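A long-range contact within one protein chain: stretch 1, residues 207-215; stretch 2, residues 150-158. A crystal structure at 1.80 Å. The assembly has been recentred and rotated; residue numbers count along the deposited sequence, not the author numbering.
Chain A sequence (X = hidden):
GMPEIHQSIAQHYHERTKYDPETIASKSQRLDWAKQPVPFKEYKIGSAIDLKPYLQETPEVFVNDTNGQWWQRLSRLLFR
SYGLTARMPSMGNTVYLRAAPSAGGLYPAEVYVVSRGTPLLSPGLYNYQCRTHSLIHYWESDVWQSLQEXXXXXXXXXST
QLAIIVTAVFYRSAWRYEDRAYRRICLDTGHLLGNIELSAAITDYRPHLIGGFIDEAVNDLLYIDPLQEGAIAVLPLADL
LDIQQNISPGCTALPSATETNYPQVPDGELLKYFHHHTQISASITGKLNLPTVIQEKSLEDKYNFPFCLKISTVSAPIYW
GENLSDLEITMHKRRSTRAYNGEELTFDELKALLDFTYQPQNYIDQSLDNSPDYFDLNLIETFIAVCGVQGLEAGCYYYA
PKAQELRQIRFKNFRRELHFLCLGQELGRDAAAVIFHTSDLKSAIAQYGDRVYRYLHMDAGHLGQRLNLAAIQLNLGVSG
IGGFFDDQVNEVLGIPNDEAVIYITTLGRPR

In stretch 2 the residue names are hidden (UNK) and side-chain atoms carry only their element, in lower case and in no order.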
# COMPACT_ATOMS: atom_id res chain seq x y z
N PRO A 207 14.16 1.24 3.60
CA PRO A 207 13.74 -0.15 3.39
C PRO A 207 14.07 -0.54 1.95
O PRO A 207 14.06 0.32 1.07
CB PRO A 207 12.21 -0.09 3.57
CG PRO A 207 11.83 1.33 3.27
CD PRO A 207 13.05 2.19 3.45
N HIS A 208 14.43 -1.79 1.76
CA HIS A 208 14.67 -2.38 0.46
C HIS A 208 13.57 -3.39 0.24
O HIS A 208 13.46 -4.38 0.98
CB HIS A 208 16.03 -3.01 0.42
CG HIS A 208 17.12 -1.99 0.37
ND1 HIS A 208 17.80 -1.69 -0.79
CD2 HIS A 208 17.61 -1.17 1.34
CE1 HIS A 208 18.68 -0.73 -0.53
NE2 HIS A 208 18.59 -0.40 0.75
N LEU A 209 12.71 -3.09 -0.73
CA LEU A 209 11.53 -3.88 -0.97
C LEU A 209 11.88 -5.16 -1.72
O LEU A 209 12.55 -5.12 -2.76
CB LEU A 209 10.56 -3.08 -1.79
CG LEU A 209 9.20 -3.68 -2.06
CD1 LEU A 209 8.45 -3.97 -0.73
CD2 LEU A 209 8.37 -2.68 -3.00
N ILE A 210 11.44 -6.29 -1.16
CA ILE A 210 11.63 -7.61 -1.74
C ILE A 210 10.26 -8.31 -1.90
O ILE A 210 9.69 -8.84 -0.95
CB ILE A 210 12.61 -8.53 -0.93
CG1 ILE A 210 13.96 -7.84 -0.69
CG2 ILE A 210 12.79 -9.90 -1.61
CD1 ILE A 210 14.96 -8.67 0.14
N GLY A 211 9.75 -8.29 -3.12
CA GLY A 211 8.52 -8.98 -3.44
C GLY A 211 8.73 -10.38 -3.97
O GLY A 211 7.77 -11.15 -4.00
N GLY A 212 9.93 -10.64 -4.47
CA GLY A 212 10.36 -11.91 -5.02
C GLY A 212 11.04 -12.80 -3.99
O GLY A 212 12.20 -12.62 -3.64
N PHE A 213 10.27 -13.75 -3.46
CA PHE A 213 10.78 -14.66 -2.44
C PHE A 213 9.97 -15.96 -2.51
O PHE A 213 8.88 -15.98 -3.06
CB PHE A 213 10.69 -14.03 -1.03
CG PHE A 213 9.32 -13.53 -0.67
CD1 PHE A 213 8.33 -14.41 -0.27
CD2 PHE A 213 9.02 -12.19 -0.74
CE1 PHE A 213 7.06 -13.94 0.05
CE2 PHE A 213 7.75 -11.70 -0.44
CZ PHE A 213 6.77 -12.58 -0.03
N ILE A 214 10.51 -17.01 -1.91
CA ILE A 214 9.90 -18.33 -1.84
C ILE A 214 8.89 -18.30 -0.69
O ILE A 214 9.26 -18.36 0.49
CB ILE A 214 10.96 -19.47 -1.66
CG1 ILE A 214 12.00 -19.41 -2.80
CG2 ILE A 214 10.27 -20.83 -1.60
CD1 ILE A 214 13.23 -20.31 -2.58
N ASP A 215 7.63 -18.14 -1.06
CA ASP A 215 6.56 -18.01 -0.05
C ASP A 215 6.61 -19.09 1.01
O ASP A 215 6.53 -18.79 2.19
CB ASP A 215 5.17 -17.95 -0.68
CG ASP A 215 5.02 -16.82 -1.68
OD1 ASP A 215 5.63 -16.91 -2.78
OD2 ASP A 215 4.29 -15.87 -1.37
N UNK A 150 15.58 -17.89 1.23
CA UNK A 150 14.19 -17.69 0.83
C UNK A 150 14.05 -16.50 -0.11
O UNK A 150 13.14 -16.46 -0.92
c UNK A 150 13.29 -17.51 2.06
N UNK A 151 14.97 -15.53 -0.01
CA UNK A 151 14.95 -14.37 -0.92
C UNK A 151 16.02 -14.43 -2.02
O UNK A 151 16.44 -13.39 -2.55
c UNK A 151 15.11 -13.09 -0.11
s UNK A 151 13.80 -12.82 1.13
N UNK A 152 16.47 -15.63 -2.37
CA UNK A 152 17.45 -15.83 -3.44
C UNK A 152 18.76 -15.03 -3.22
O UNK A 152 19.38 -14.51 -4.17
c UNK A 152 16.82 -15.51 -4.79
c UNK A 152 15.68 -17.60 -5.55
c UNK A 152 15.58 -16.31 -5.08
c UNK A 152 13.18 -16.49 -5.18
c UNK A 152 14.32 -15.74 -4.93
c UNK A 152 13.31 -17.80 -5.67
c UNK A 152 14.55 -18.34 -5.85
N UNK A 153 19.17 -14.93 -1.97
CA UNK A 153 20.40 -14.23 -1.60
C UNK A 153 20.42 -12.79 -2.10
O UNK A 153 21.42 -12.29 -2.62
c UNK A 153 23.09 -15.72 0.82
c UNK A 153 22.68 -18.45 1.45
c UNK A 153 23.39 -17.63 2.28
c UNK A 153 23.58 -16.28 2.00
c UNK A 153 21.16 -17.50 -1.68
n UNK A 153 21.44 -18.45 -0.73
c UNK A 153 22.35 -16.54 -0.06
c UNK A 153 22.18 -17.89 0.27
c UNK A 153 21.62 -15.05 -2.04
c UNK A 153 21.71 -16.32 -1.31
N UNK A 154 19.30 -12.12 -1.92
CA UNK A 154 19.15 -10.72 -2.31
C UNK A 154 20.23 -9.91 -1.62
O UNK A 154 20.45 -10.04 -0.40
c UNK A 154 17.42 -8.90 -2.46
c UNK A 154 17.79 -10.22 -1.88
n UNK A 154 16.51 -7.20 -3.51
c UNK A 154 17.45 -6.71 -2.72
n UNK A 154 18.01 -7.72 -2.08
c UNK A 154 16.48 -8.56 -3.37
N UNK A 155 20.91 -9.04 -2.39
CA UNK A 155 22.04 -8.32 -1.75
C UNK A 155 21.69 -7.41 -0.59
O UNK A 155 22.53 -7.17 0.27
c UNK A 155 20.75 -8.69 -3.80
c UNK A 155 22.06 -8.04 -4.14
c UNK A 155 22.62 -7.47 -2.90
N UNK A 156 20.46 -6.93 -0.54
CA UNK A 156 20.05 -6.06 0.57
C UNK A 156 20.14 -6.79 1.91
O UNK A 156 20.30 -6.16 2.95
c UNK A 156 18.67 -5.47 0.35
N UNK A 157 20.02 -8.12 1.91
CA UNK A 157 20.14 -8.91 3.15
C UNK A 157 21.56 -9.11 3.63
O UNK A 157 21.80 -9.37 4.80
c UNK A 157 17.91 -10.18 2.94
c UNK A 157 17.30 -11.43 2.32
c UNK A 157 19.44 -10.27 2.99
c UNK A 157 17.32 -9.95 4.33
N UNK A 158 22.52 -8.96 2.75
CA UNK A 158 23.89 -9.16 3.14
C UNK A 158 24.45 -7.98 3.98
O UNK A 158 25.23 -8.20 4.88
c UNK A 158 25.82 -11.64 2.81
c UNK A 158 24.73 -9.46 1.90
c UNK A 158 26.05 -10.21 2.25
o UNK A 158 25.50 -12.56 2.01
o UNK A 158 25.99 -11.86 4.03
O HOH W 1 14.62 -11.59 -4.24
O HOH W 2 15.10 -4.64 -3.70

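Position 150 has one side-chain atom, a carbon bonded to CA, and nothing beyond it. Its backbone O lies 3.3 Å from Phe 213 CA. The single carbon means alanine. The main chain of Ala 150 does the work here: Ile 214 N donates to Ala 150 O at 2.9 Å, with a nearly straight N-H...O angle of 169°.

Position 151 carries one carbon and then one sulfur, with no atom after the sulfur. The sulfur of 151 lies 4.0 Å from Phe 213 CB and 4.1 Å from Ile 210 CG2, both apolar contacts. The chain is too short for methionine, so this is cysteine. Cys 151 is the first residue to leave helical geometry after a helix.

Position 152 has one carbon and then a ring of six carbons. A ring carbon of 152 lies 3.5 Å from Ile 214 CG1, and Gly 212 O approaches the ring edge. No oxygen is attached to the ring, which rules out tyrosine and leaves phenylalanine. The CA-to-CB bond of Phe 152 points sideways, but the end of the side chain comes nearer to stretch 1. The atom close to Ile 214 is CZ. Gly 212 O is 4.0 Å from Phe 152 CD2. Phi and psi of Phe 152 are both positive (56/37).

Position 153 has one carbon followed by fused five- and six-membered rings holding eight carbons and one nitrogen. Only tryptophan fits. Trp 153 is exposed, touches a crystal neighbour and makes no contact with stretch 1.

Position 154 has one carbon and then a five-membered ring of three carbons and two nitrogens. Ile 210 CD1 lies over one face of the ring in a CH-pi contact. The ring is that of histidine. Ile 210 CD1 is 3.6 Å from His 154 CG. His 154 occupies an N-cap position, and His 154 ND1 accepts a hydrogen bond from N of position 156 at 3.0 Å, capping the helix start.

Position 155 has three carbons that close a ring onto the backbone nitrogen. This is proline. Pro 155 is exposed and does not touch stretch 1.

Position 156 again has a single carbon. CB of 156 meets His 208 CB at 3.6 Å. This is alanine. The CA-to-CB bond of Ala 156 points toward stretch 1.

Position 157 has four carbons, forked at the second. One branch end of 157 lies 4.2 Å from Ile 210 CD1. The fork marks leucine, and the atom is Leu 157 CD1.

Position 158 has three carbons, the third carrying two oxygens. This is glutamate. Glu 158 is exposed and out of reach of stretch 1.

The contact joins a polar anchor to an apolar patch. The Ile 214 to Ala 150 bond is the only direct hydrogen bond between the stretches. Ile 210 packs among Cys 151, His 154 and Leu 157. Two waters add bridges: one donates to Cys 151 O at 3.1 Å and Gly 212 O at 2.7 Å; the other donates to Leu 209 O at 2.8 Å and lies 2.9 Å from His 154 NE2, to which it is hydrogen-bonded.

Stretch 2 150-158: ACFWHPALE
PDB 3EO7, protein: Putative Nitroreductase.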